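Local coordinates for protein GTPase subunit of restriction endonuclease (Thermococcus gammatolerans, PDB 6P0F) that probably recognises modified DNA through its N-terminal YTH domain, serving as the DNA-binding part of an McrB-type GTPase subunit of a restriction endonuclease, at residues I8-G11 with D15-E18; E21-K26 with D113-G118; L72-K77 with N139-K144. All coordinates share one frame; numbering follows the deposited sequence.

From the N terminus, strand 5-11 runs straight into helix 15-26, and contact 1 closes this first, very short connection where the helix starts. The same helix then opens contact 2, which closes some 87 residues further along the chain, when the loop between strands 91-102 and 123-127 comes back to the C-terminal half of helix 15-26. Contact 3 begins within that long excursion, on strand 70-76, and closes beyond it on helix 138-145, so contacts 2 and 3 cross, while contact 1 precedes both. Helix 15-26 joins contact 1 to contact 2. Strands 5-11 and 70-76, parallel neighbours in the mixed sheet, join contact 1 to contact 3.

Contact 1 of 3, residues I8-G11 with D15-E18; sequences IGIG and DEYE
Glu16 leaves the first turn of its helix with CG opposite the backbone N (chi1 -173°) and stays extended to its carboxylate, which thereby reaches back to the end of the strand at Gly11. There OE1 accepts the backbone N-H of Gly11 in a nearly straight bond (171°), Gly11 N to Glu16 OE1 being 3.2 Å. The N-H arrives on the anti side of the carboxylate and 32° out of its plane. The same Glu16 OE1 lies 3.4 Å from Gly9 O, an acceptor facing an acceptor without a bond. A glutamate suits the place because its methylenes can also pack, Glu16 CG lying 4.1 Å from Ile10 CD1. The other branch of Ile10 serves Tyr17: Ile10 CG2 sits 3.7 Å from Tyr17 CA and meets Tyr17 CD1 at 3.9 Å, oblique to the ring. Branched at CB, Ile10 thus fits a strand and meets two consecutive helical residues. Tyr17 CB rests 3.5 Å from Gly11 O. Within the tight connection, Gly11 O is hydrogen-bonded to Thr14 OG1. Around this corner, strand 70-76 flanks strand 5-11, with Val75 against Tyr17, and Trp53 of strand 49-55 packs on Ile10 and Glu16.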
ATOM      1  N   ILE A   8      -1.462   1.564  -5.484  1.00 19.36           N
ATOM      2  CA  ILE A   8      -0.171   2.201  -5.249  1.00 20.55           C
ATOM      3  C   ILE A   8       0.872   1.439  -6.035  1.00 20.73           C
ATOM      4  O   ILE A   8       1.046   0.233  -5.872  1.00 18.81           O
ATOM      5  CB  ILE A   8       0.161   2.261  -3.759  1.00 19.42           C
ATOM      6  CG1 ILE A   8      -0.837   3.182  -3.063  1.00 21.91           C
ATOM      7  CG2 ILE A   8       1.601   2.762  -3.547  1.00 22.57           C
ATOM      8  CD1 ILE A   8      -0.684   3.155  -1.523  1.00 28.09           C
ATOM      9  N   GLY A   9       1.596   2.165  -6.917  1.00 19.41           N
ATOM     10  CA  GLY A   9       2.541   1.557  -7.807  1.00 22.35           C
ATOM     11  C   GLY A   9       3.936   1.639  -7.189  1.00 28.30           C
ATOM     12  O   GLY A   9       4.415   2.726  -6.897  1.00 34.80           O
ATOM     13  N   ILE A  10       4.541   0.482  -7.001  1.00 19.39           N
ATOM     14  CA  ILE A  10       5.867   0.364  -6.384  1.00 20.33           C
ATOM     15  C   ILE A  10       6.847   0.024  -7.492  1.00 20.56           C
ATOM     16  O   ILE A  10       6.802  -1.078  -8.047  1.00 19.97           O
ATOM     17  CB  ILE A  10       5.886  -0.724  -5.297  1.00 20.26           C
ATOM     18  CG1 ILE A  10       4.807  -0.501  -4.231  1.00 23.42           C
ATOM     19  CG2 ILE A  10       7.320  -0.853  -4.684  1.00 24.03           C
ATOM     20  CD1 ILE A  10       4.978   0.756  -3.440  1.00 24.34           C
ATOM     21  N   GLY A  11       7.756   0.948  -7.825  1.00 24.49           N
ATOM     22  CA  GLY A  11       8.673   0.683  -8.923  1.00 22.06           C
ATOM     23  C   GLY A  11       9.866  -0.155  -8.503  1.00 19.58           C
ATOM     24  O   GLY A  11      10.578   0.192  -7.553  1.00 22.02           O
ATOM     25  N   ASP A  15      14.520   2.943  -4.643  1.00 30.57           N
ATOM     26  CA  ASP A  15      14.462   2.986  -3.186  1.00 28.75           C
ATOM     27  C   ASP A  15      13.051   2.676  -2.688  1.00 25.43           C
ATOM     28  O   ASP A  15      12.886   2.146  -1.576  1.00 24.00           O
ATOM     29  CB  ASP A  15      14.912   4.356  -2.686  1.00 32.02           C
ATOM     30  CG  ASP A  15      16.414   4.586  -2.855  1.00 38.23           C
ATOM     31  OD1 ASP A  15      17.162   3.630  -3.167  1.00 39.35           O
ATOM     32  OD2 ASP A  15      16.845   5.732  -2.639  1.00 46.51           O
ATOM     33  N   GLU A  16      12.038   3.033  -3.472  1.00 26.12           N
ATOM     34  CA  GLU A  16      10.651   2.727  -3.121  1.00 27.90           C
ATOM     35  C   GLU A  16      10.447   1.232  -2.913  1.00 24.97           C
ATOM     36  O   GLU A  16       9.774   0.809  -1.946  1.00 22.39           O
ATOM     37  CB  GLU A  16       9.725   3.250  -4.218  1.00 29.38           C
ATOM     38  CG  GLU A  16       8.280   3.139  -3.913  1.00 35.14           C
ATOM     39  CD  GLU A  16       7.436   3.918  -4.921  1.00 42.34           C
ATOM     40  OE1 GLU A  16       7.578   3.687  -6.161  1.00 37.36           O
ATOM     41  OE2 GLU A  16       6.631   4.764  -4.458  1.00 50.91           O
ATOM     42  N   TYR A  17      11.000   0.408  -3.808  1.00 22.69           N
ATOM     43  CA  TYR A  17      10.853  -1.025  -3.625  1.00 21.64           C
ATOM     44  C   TYR A  17      11.607  -1.479  -2.386  1.00 18.80           C
ATOM     45  O   TYR A  17      11.125  -2.329  -1.648  1.00 20.35           O
ATOM     46  CB  TYR A  17      11.340  -1.839  -4.823  1.00 23.06           C
ATOM     47  CG  TYR A  17      11.083  -3.312  -4.620  1.00 25.14           C
ATOM     48  CD1 TYR A  17       9.823  -3.859  -4.861  1.00 24.32           C
ATOM     49  CD2 TYR A  17      12.065  -4.167  -4.117  1.00 29.70           C
ATOM     50  CE1 TYR A  17       9.558  -5.199  -4.659  1.00 29.19           C
ATOM     51  CE2 TYR A  17      11.795  -5.517  -3.899  1.00 28.88           C
ATOM     52  CZ  TYR A  17      10.542  -6.024  -4.166  1.00 32.49           C
ATOM     53  OH  TYR A  17      10.234  -7.351  -3.965  1.00 39.38           O
ATOM     54  N   GLU A  18      12.814  -0.954  -2.165  1.00 20.96           N
ATOM     55  CA  GLU A  18      13.549  -1.308  -0.952  1.00 22.22           C
ATOM     56  C   GLU A  18      12.720  -1.008   0.295  1.00 18.95           C
ATOM     57  O   GLU A  18      12.644  -1.826   1.221  1.00 19.50           O
ATOM     58  CB  GLU A  18      14.882  -0.554  -0.904  1.00 26.40           C
ATOM     59  CG  GLU A  18      15.769  -0.871  -2.102  1.00 34.11           C
ATOM     60  CD  GLU A  18      16.183  -2.334  -2.129  1.00 40.54           C
ATOM     61  OE1 GLU A  18      15.674  -3.088  -2.974  1.00 43.97           O
ATOM     62  OE2 GLU A  18      17.003  -2.746  -1.287  1.00 48.08           O
TER

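Contact 2 of 3, residues E21-K26 with D113-G118; sequences EETILK and DFWRKG
Thr23 and Trp115 meet through the one cross-contact hydrogen bond, from Trp115 NE1 to Thr23 OG1 at 3.0 Å. The hydroxyl oxygen lies at the edge of the indole, only 9° out of the ring plane, yet the hydrogen bond is bent, with an N-H···O angle of 144°. Thr23 OG1 sits between the backbone N and the carbonyl carbon (chi1 59°). This rotation sets CG2 beside the backbone N, and both branches then border the indole nitrogen, Thr23 CG2 lying 3.3 Å from Trp115 NE1 and 4.0 Å from Phe114 CB. Threonine suits the place because one short side chain offers both an acceptor and an apolar surface. Beside it, Glu22 contributes its aliphatic part, with Glu22 CG 3.6 Å from Phe114 O.

The next shell fixes these groups. The buried hydroxyl oxygen of Thr23 has Trp115 NE1 and Phe52 O as its main partners, with a weak bond to Asn19 O, which also takes a weak bond from the indole NE1. Lys26 forms a salt bridge with Glu22 OE1, although its modelled length is doubtfully short, and the pair lies on a wider, pi-type turn closed by Lys26 N to Glu21 O at 2.9 Å. On the loop, Trp115 to Gly118 form a type II beta turn. Gly118 fits here because a CB on it would come too close to Trp115 CB. Phe114 CB lies over one face of the indole, toward its rim, and Asp113 CB lies over the phenyl ring of Phe114. Asn19 OD1 also holds the backbone N-H of Arg116.

The contact thus joins the C-terminal half of helix 15-26 to the loop linking strands 91-102 and 123-127. Val28 of strand 28-29 touches both Thr23 and Phe114, while the indole meets the ring of Phe52 on strand 49-55 and also packs on Leu124 of strand 123-127.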
ATOM      1  N   GLU A  21       9.778  -3.555   0.469  1.00 18.43           N
ATOM      2  CA  GLU A  21      10.253  -4.843   0.944  1.00 19.65           C
ATOM      3  C   GLU A  21      10.451  -4.825   2.453  1.00 18.52           C
ATOM      4  O   GLU A  21      10.104  -5.786   3.143  1.00 19.74           O
ATOM      5  CB  GLU A  21      11.558  -5.190   0.220  1.00 20.99           C
ATOM      6  CG  GLU A  21      12.143  -6.536   0.596  1.00 27.41           C
ATOM      7  CD  GLU A  21      13.394  -6.850  -0.224  1.00 33.33           C
ATOM      8  OE1 GLU A  21      14.313  -6.007  -0.223  1.00 32.21           O
ATOM      9  OE2 GLU A  21      13.430  -7.903  -0.899  1.00 36.08           O
ATOM     10  N   GLU A  22      10.961  -3.715   2.985  1.00 17.51           N
ATOM     11  CA  GLU A  22      11.260  -3.658   4.400  1.00 18.38           C
ATOM     12  C   GLU A  22      10.000  -3.732   5.256  1.00 19.12           C
ATOM     13  O   GLU A  22       9.945  -4.498   6.223  1.00 19.46           O
ATOM     14  CB  GLU A  22      12.052  -2.396   4.723  1.00 21.64           C
ATOM     15  CG  GLU A  22      12.397  -2.304   6.187  1.00 24.75           C
ATOM     16  CD  GLU A  22      13.573  -3.231   6.579  1.00 26.92           C
ATOM     17  OE1 GLU A  22      13.563  -3.738   7.712  1.00 35.92           O
ATOM     18  OE2 GLU A  22      14.499  -3.394   5.737  1.00 35.71           O
ATOM     19  N   THR A  23       8.992  -2.911   4.962  1.00 16.83           N
ATOM     20  CA  THR A  23       7.891  -2.775   5.887  1.00 16.63           C
ATOM     21  C   THR A  23       6.574  -3.372   5.437  1.00 17.10           C
ATOM     22  O   THR A  23       5.685  -3.476   6.276  1.00 17.05           O
ATOM     23  CB  THR A  23       7.643  -1.305   6.253  1.00 17.90           C
ATOM     24  OG1 THR A  23       7.348  -0.539   5.092  1.00 16.91           O
ATOM     25  CG2 THR A  23       8.887  -0.712   6.949  1.00 20.74           C
ATOM     26  N   ILE A  24       6.424  -3.770   4.172  1.00 15.43           N
ATOM     27  CA  ILE A  24       5.230  -4.481   3.713  1.00 17.39           C
ATOM     28  C   ILE A  24       5.510  -5.951   3.455  1.00 17.89           C
ATOM     29  O   ILE A  24       4.697  -6.812   3.804  1.00 18.92           O
ATOM     30  CB  ILE A  24       4.621  -3.808   2.464  1.00 17.68           C
ATOM     31  CG1 ILE A  24       4.071  -2.429   2.831  1.00 21.19           C
ATOM     32  CG2 ILE A  24       3.531  -4.672   1.859  1.00 18.00           C
ATOM     33  CD1 ILE A  24       2.864  -2.487   3.757  1.00 20.02           C
ATOM     34  N   LEU A  25       6.619  -6.280   2.810  1.00 17.80           N
ATOM     35  CA  LEU A  25       6.861  -7.685   2.519  1.00 19.04           C
ATOM     36  C   LEU A  25       7.464  -8.411   3.707  1.00 20.95           C
ATOM     37  O   LEU A  25       6.987  -9.479   4.086  1.00 22.90           O
ATOM     38  CB  LEU A  25       7.732  -7.829   1.273  1.00 20.75           C
ATOM     39  CG  LEU A  25       7.223  -7.219  -0.045  1.00 19.79           C
ATOM     40  CD1 LEU A  25       8.152  -7.528  -1.181  1.00 24.22           C
ATOM     41  CD2 LEU A  25       5.826  -7.760  -0.312  1.00 22.69           C
ATOM     42  N   LYS A  26       8.466  -7.828   4.354  1.00 18.36           N
ATOM     43  CA  LYS A  26       9.058  -8.403   5.547  1.00 21.16           C
ATOM     44  C   LYS A  26       8.292  -7.994   6.794  1.00 20.69           C
ATOM     45  O   LYS A  26       7.833  -8.853   7.553  1.00 22.67           O
ATOM     46  CB  LYS A  26      10.520  -7.970   5.635  1.00 20.45           C
ATOM     47  CG  LYS A  26      11.250  -8.561   6.767  1.00 24.11           C
ATOM     48  CD  LYS A  26      12.750  -8.178   6.782  1.00 25.46           C
ATOM     49  CE  LYS A  26      13.005  -6.657   6.771  1.00 26.89           C
ATOM     50  NZ  LYS A  26      12.458  -5.917   7.983  1.00 25.50           N
ATOM     51  N   ASP A 113      14.783   4.992  10.359  1.00 24.80           N
ATOM     52  CA  ASP A 113      15.196   3.671  10.838  1.00 27.86           C
ATOM     53  C   ASP A 113      14.882   2.591   9.800  1.00 34.68           C
ATOM     54  O   ASP A 113      15.574   1.570   9.729  1.00 37.04           O
ATOM     55  CB  ASP A 113      14.465   3.265  12.139  1.00 34.50           C
ATOM     56  CG  ASP A 113      14.807   4.118  13.376  1.00 49.19           C
ATOM     57  OD1 ASP A 113      15.695   5.002  13.325  1.00 39.23           O
ATOM     58  OD2 ASP A 113      14.149   3.868  14.433  1.00 43.38           O
ATOM     59  N   PHE A 114      13.789   2.780   9.037  1.00 27.35           N
ATOM     60  CA  PHE A 114      13.199   1.760   8.172  1.00 28.40           C
ATOM     61  C   PHE A 114      13.293   2.056   6.685  1.00 26.72           C
ATOM     62  O   PHE A 114      13.377   1.124   5.875  1.00 28.44           O
ATOM     63  CB  PHE A 114      11.703   1.615   8.475  1.00 28.49           C
ATOM     64  CG  PHE A 114      11.398   1.454   9.891  1.00 24.32           C
ATOM     65  CD1 PHE A 114      11.719   0.284  10.538  1.00 33.91           C
ATOM     66  CD2 PHE A 114      10.792   2.475  10.601  1.00 29.46           C
ATOM     67  CE1 PHE A 114      11.438   0.126  11.859  1.00 36.19           C
ATOM     68  CE2 PHE A 114      10.510   2.332  11.912  1.00 28.18           C
ATOM     69  CZ  PHE A 114      10.835   1.158  12.559  1.00 38.14           C
ATOM     70  N   TRP A 115      13.235   3.322   6.309  1.00 21.69           N
ATOM     71  CA  TRP A 115      13.038   3.736   4.945  1.00 23.96           C
ATOM     72  C   TRP A 115      14.136   4.690   4.504  1.00 29.13           C
ATOM     73  O   TRP A 115      14.510   5.603   5.249  1.00 27.54           O
ATOM     74  CB  TRP A 115      11.717   4.439   4.835  1.00 25.46           C
ATOM     75  CG  TRP A 115      10.520   3.563   4.931  1.00 21.10           C
ATOM     76  CD1 TRP A 115      10.445   2.242   4.629  1.00 22.96           C
ATOM     77  CD2 TRP A 115       9.220   3.970   5.327  1.00 19.07           C
ATOM     78  NE1 TRP A 115       9.141   1.791   4.784  1.00 19.99           N
ATOM     79  CE2 TRP A 115       8.382   2.836   5.246  1.00 19.87           C
ATOM     80  CE3 TRP A 115       8.680   5.178   5.772  1.00 20.66           C
ATOM     81  CZ2 TRP A 115       7.042   2.881   5.574  1.00 21.79           C
ATOM     82  CZ3 TRP A 115       7.328   5.222   6.080  1.00 24.21           C
ATOM     83  CH2 TRP A 115       6.537   4.081   5.985  1.00 21.56           C
ATOM     84  N   ARG A 116      14.618   4.495   3.283  1.00 27.88           N
ATOM     85  CA  ARG A 116      15.408   5.519   2.626  1.00 30.48           C
ATOM     86  C   ARG A 116      14.534   6.733   2.409  1.00 34.04           C
ATOM     87  O   ARG A 116      13.454   6.627   1.808  1.00 33.65           O
ATOM     88  CB  ARG A 116      15.935   5.011   1.295  1.00 34.27           C
ATOM     89  CG  ARG A 116      16.974   3.911   1.403  1.00 40.75           C
ATOM     90  CD  ARG A 116      17.339   3.488  -0.007  1.00 47.22           C
ATOM     91  NE  ARG A 116      18.394   2.484  -0.121  1.00 56.90           N
ATOM     92  CZ  ARG A 116      18.306   1.237   0.325  1.00 55.32           C
ATOM     93  NH1 ARG A 116      17.222   0.824   0.962  1.00 52.28           N
ATOM     94  NH2 ARG A 116      19.319   0.403   0.143  1.00 60.27           N
ATOM     95  N   LYS A 117      14.963   7.889   2.909  1.00 32.39           N
ATOM     96  CA  LYS A 117      14.149   9.084   2.769  1.00 35.27           C
ATOM     97  C   LYS A 117      12.871   8.974   3.581  1.00 30.78           C
ATOM     98  O   LYS A 117      11.884   9.649   3.274  1.00 32.19           O
ATOM     99  CB  LYS A 117      13.761   9.320   1.313  1.00 42.10           C
ATOM    100  CG  LYS A 117      14.885   9.566   0.345  1.00 50.47           C
ATOM    101  CD  LYS A 117      15.130  11.055   0.260  1.00 55.57           C
ATOM    102  CE  LYS A 117      14.440  11.659  -0.966  1.00 58.53           C
ATOM    103  NZ  LYS A 117      15.193  11.413  -2.254  1.00 54.77           N
ATOM    104  N   GLY A 118      12.895   8.168   4.641  1.00 30.91           N
ATOM    105  CA  GLY A 118      11.661   7.832   5.325  1.00 32.63           C
ATOM    106  C   GLY A 118      10.929   9.046   5.849  1.00 31.60           C
ATOM    107  O   GLY A 118       9.687   9.062   5.908  1.00 28.66           O
TER

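Contact 3 of 3, residues L72-K77 with N139-K144; sequences LFYVGK and NEINSK
Tyr74 and Asn142 form the tight part of this contact, Tyr74 OH donating to Asn142 OD1 at 2.7 Å. OD1 lies in the plane of the phenol ring at its edge, but the hydroxyl stands well above the amide's carbonyl plane (57° out of it), the two flat groups being turned 69° against each other. Asn142 CG lies beside its own backbone N (chi1 -85°), which swings the amide towards the strand, and ND2 gives hydrogen bonds to the carbonyls of Pro149 and Tyr151. The amide is therefore fixed in rotation, with every polar atom of this buried group engaged. A long tyrosine and a shorter asparagine together bridge strand and helix axes 10.8 Å apart. Ile141 CG2 closes in on the hydroxyl too, 3.6 Å from Tyr74 OH.

Packing is looser towards Leu72, whose CD1 stays 4.4 Å from Ile141 CG2. The far side of the helix carries the exposed Glu140, Ser143 and Lys144, and Ser143 OG bonds back to Asn139 O at 2.8 Å. Strand 70-76 thus has helix 138-145 on one side, facing Leu72 and Tyr74, and helix 15-26 with Trp53 on the other, consistent with the curled sheet and surrounding helices of a YTH domain.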
ATOM      1  N   LEU A  72      -4.390  -2.060  -3.498  1.00 18.03           N
ATOM      2  CA  LEU A  72      -3.687  -2.937  -4.427  1.00 17.01           C
ATOM      3  C   LEU A  72      -2.308  -2.321  -4.638  1.00 19.32           C
ATOM      4  O   LEU A  72      -2.203  -1.210  -5.160  1.00 19.65           O
ATOM      5  CB  LEU A  72      -4.411  -3.046  -5.767  1.00 18.74           C
ATOM      6  CG  LEU A  72      -5.691  -3.883  -5.709  1.00 17.52           C
ATOM      7  CD1 LEU A  72      -6.539  -3.506  -6.920  1.00 20.20           C
ATOM      8  CD2 LEU A  72      -5.426  -5.365  -5.649  1.00 19.14           C
ATOM      9  N   PHE A  73      -1.270  -2.994  -4.170  1.00 16.23           N
ATOM     10  CA  PHE A  73       0.103  -2.595  -4.467  1.00 16.79           C
ATOM     11  C   PHE A  73       0.487  -3.273  -5.775  1.00 15.40           C
ATOM     12  O   PHE A  73       0.577  -4.504  -5.847  1.00 18.41           O
ATOM     13  CB  PHE A  73       1.054  -3.013  -3.349  1.00 18.29           C
ATOM     14  CG  PHE A  73       0.913  -2.242  -2.091  1.00 16.52           C
ATOM     15  CD1 PHE A  73       1.455  -0.985  -1.935  1.00 19.51           C
ATOM     16  CD2 PHE A  73       0.251  -2.818  -1.017  1.00 20.62           C
ATOM     17  CE1 PHE A  73       1.335  -0.307  -0.733  1.00 20.42           C
ATOM     18  CE2 PHE A  73       0.133  -2.137   0.200  1.00 20.20           C
ATOM     19  CZ  PHE A  73       0.674  -0.896   0.336  1.00 19.38           C
ATOM     20  N   TYR A  74       0.696  -2.479  -6.824  1.00 18.28           N
ATOM     21  CA  TYR A  74       1.244  -2.963  -8.076  1.00 17.27           C
ATOM     22  C   TYR A  74       2.764  -2.886  -7.988  1.00 17.14           C
ATOM     23  O   TYR A  74       3.285  -1.853  -7.594  1.00 18.76           O
ATOM     24  CB  TYR A  74       0.762  -2.072  -9.220  1.00 17.17           C
ATOM     25  CG  TYR A  74      -0.646  -2.243  -9.725  1.00 17.59           C
ATOM     26  CD1 TYR A  74      -1.598  -2.969  -9.022  1.00 18.47           C
ATOM     27  CD2 TYR A  74      -1.018  -1.663 -10.925  1.00 18.06           C
ATOM     28  CE1 TYR A  74      -2.889  -3.113  -9.509  1.00 19.21           C
ATOM     29  CE2 TYR A  74      -2.306  -1.805 -11.429  1.00 20.08           C
ATOM     30  CZ  TYR A  74      -3.233  -2.512 -10.711  1.00 19.20           C
ATOM     31  OH  TYR A  74      -4.510  -2.660 -11.216  1.00 20.15           O
ATOM     32  N   VAL A  75       3.463  -3.960  -8.351  1.00 18.56           N
ATOM     33  CA  VAL A  75       4.921  -4.006  -8.239  1.00 21.40           C
ATOM     34  C   VAL A  75       5.495  -4.349  -9.609  1.00 19.70           C
ATOM     35  O   VAL A  75       5.187  -5.405 -10.172  1.00 21.22           O
ATOM     36  CB  VAL A  75       5.368  -5.023  -7.181  1.00 22.54           C
ATOM     37  CG1 VAL A  75       6.900  -5.034  -7.073  1.00 23.67           C
ATOM     38  CG2 VAL A  75       4.712  -4.714  -5.829  1.00 22.06           C
ATOM     39  N   GLY A  76       6.359  -3.486 -10.130  1.00 20.78           N
ATOM     40  CA  GLY A  76       6.907  -3.717 -11.452  1.00 21.64           C
ATOM     41  C   GLY A  76       7.849  -2.589 -11.827  1.00 18.80           C
ATOM     42  O   GLY A  76       8.036  -1.641 -11.068  1.00 20.70           O
ATOM     43  N   LYS A  77       8.385  -2.690 -13.042  1.00 21.95           N
ATOM     44  CA  LYS A  77       9.373  -1.737 -13.563  1.00 23.69           C
ATOM     45  C   LYS A  77       8.641  -0.553 -14.188  1.00 20.62           C
ATOM     46  O   LYS A  77       7.964  -0.690 -15.219  1.00 20.91           O
ATOM     47  CB  LYS A  77      10.276  -2.459 -14.557  1.00 25.29           C
ATOM     48  CG  LYS A  77      11.166  -1.582 -15.400  1.00 36.80           C
ATOM     49  CD  LYS A  77      12.224  -0.910 -14.570  1.00 39.00           C
ATOM     50  CE  LYS A  77      13.237  -0.243 -15.515  1.00 45.37           C
ATOM     51  NZ  LYS A  77      14.552  -0.967 -15.553  1.00 62.88           N
ATOM     52  N   ASN A 139      -1.281  -6.943 -15.443  1.00 24.75           N
ATOM     53  CA  ASN A 139      -2.124  -6.790 -16.625  1.00 25.08           C
ATOM     54  C   ASN A 139      -3.443  -7.537 -16.473  1.00 23.53           C
ATOM     55  O   ASN A 139      -4.483  -7.038 -16.925  1.00 24.00           O
ATOM     56  CB  ASN A 139      -1.380  -7.205 -17.891  1.00 29.17           C
ATOM     57  CG  ASN A 139      -0.568  -8.432 -17.717  1.00 32.44           C
ATOM     58  OD1 ASN A 139       0.434  -8.436 -16.987  1.00 37.40           O
ATOM     59  ND2 ASN A 139      -0.984  -9.502 -18.382  1.00 44.20           N
ATOM     60  N   GLU A 140      -3.453  -8.685 -15.770  1.00 24.41           N
ATOM     61  CA  GLU A 140      -4.715  -9.386 -15.546  1.00 24.19           C
ATOM     62  C   GLU A 140      -5.616  -8.607 -14.588  1.00 25.37           C
ATOM     63  O   GLU A 140      -6.832  -8.525 -14.791  1.00 22.79           O
ATOM     64  CB  GLU A 140      -4.464 -10.794 -14.988  1.00 32.53           C
ATOM     65  CG  GLU A 140      -3.761 -11.793 -15.903  1.00 40.20           C
ATOM     66  CD  GLU A 140      -3.278 -13.065 -15.148  1.00 50.61           C
ATOM     67  OE1 GLU A 140      -2.422 -12.951 -14.230  1.00 46.24           O
ATOM     68  OE2 GLU A 140      -3.755 -14.184 -15.461  1.00 57.60           O
ATOM     69  N   ILE A 141      -5.048  -8.053 -13.511  1.00 23.10           N
ATOM     70  CA  ILE A 141      -5.855  -7.251 -12.593  1.00 20.52           C
ATOM     71  C   ILE A 141      -6.369  -5.992 -13.298  1.00 20.76           C
ATOM     72  O   ILE A 141      -7.535  -5.609 -13.148  1.00 20.16           O
ATOM     73  CB  ILE A 141      -5.050  -6.894 -11.329  1.00 21.32           C
ATOM     74  CG1 ILE A 141      -4.701  -8.173 -10.567  1.00 27.65           C
ATOM     75  CG2 ILE A 141      -5.832  -5.926 -10.467  1.00 22.47           C
ATOM     76  CD1 ILE A 141      -5.917  -8.998 -10.139  1.00 30.17           C
ATOM     77  N   ASN A 142      -5.500  -5.302 -14.040  1.00 19.22           N
ATOM     78  CA  ASN A 142      -5.966  -4.128 -14.779  1.00 17.72           C
ATOM     79  C   ASN A 142      -7.104  -4.492 -15.722  1.00 20.75           C
ATOM     80  O   ASN A 142      -8.102  -3.770 -15.817  1.00 20.23           O
ATOM     81  CB  ASN A 142      -4.821  -3.491 -15.571  1.00 19.82           C
ATOM     82  CG  ASN A 142      -4.006  -2.517 -14.726  1.00 17.35           C
ATOM     83  OD1 ASN A 142      -4.524  -1.859 -13.821  1.00 20.51           O
ATOM     84  ND2 ASN A 142      -2.733  -2.360 -15.085  1.00 20.39           N
ATOM     85  N   SER A 143      -6.961  -5.610 -16.428  1.00 20.45           N
ATOM     86  CA  SER A 143      -7.996  -6.050 -17.361  1.00 22.24           C
ATOM     87  C   SER A 143      -9.323  -6.240 -16.650  1.00 23.58           C
ATOM     88  O   SER A 143     -10.364  -5.748 -17.110  1.00 24.88           O
ATOM     89  CB  SER A 143      -7.537  -7.331 -18.045  1.00 25.09           C
ATOM     90  OG  SER A 143      -6.442  -7.018 -18.904  1.00 31.71           O
ATOM     91  N   LYS A 144      -9.307  -6.914 -15.496  1.00 23.49           N
ATOM     92  CA  LYS A 144     -10.547  -7.107 -14.758  1.00 24.64           C
ATOM     93  C   LYS A 144     -11.147  -5.769 -14.334  1.00 27.57           C
ATOM     94  O   LYS A 144     -12.376  -5.615 -14.300  1.00 28.35           O
ATOM     95  CB  LYS A 144     -10.301  -8.008 -13.544  1.00 25.10           C
ATOM     96  CG  LYS A 144     -11.565  -8.620 -12.982  1.00 43.69           C
ATOM     97  CD  LYS A 144     -12.338  -9.445 -14.027  1.00 45.93           C
ATOM     98  CE  LYS A 144     -13.303 -10.444 -13.387  1.00 57.40           C
ATOM     99  NZ  LYS A 144     -13.739 -11.501 -14.358  1.00 55.98           N
TER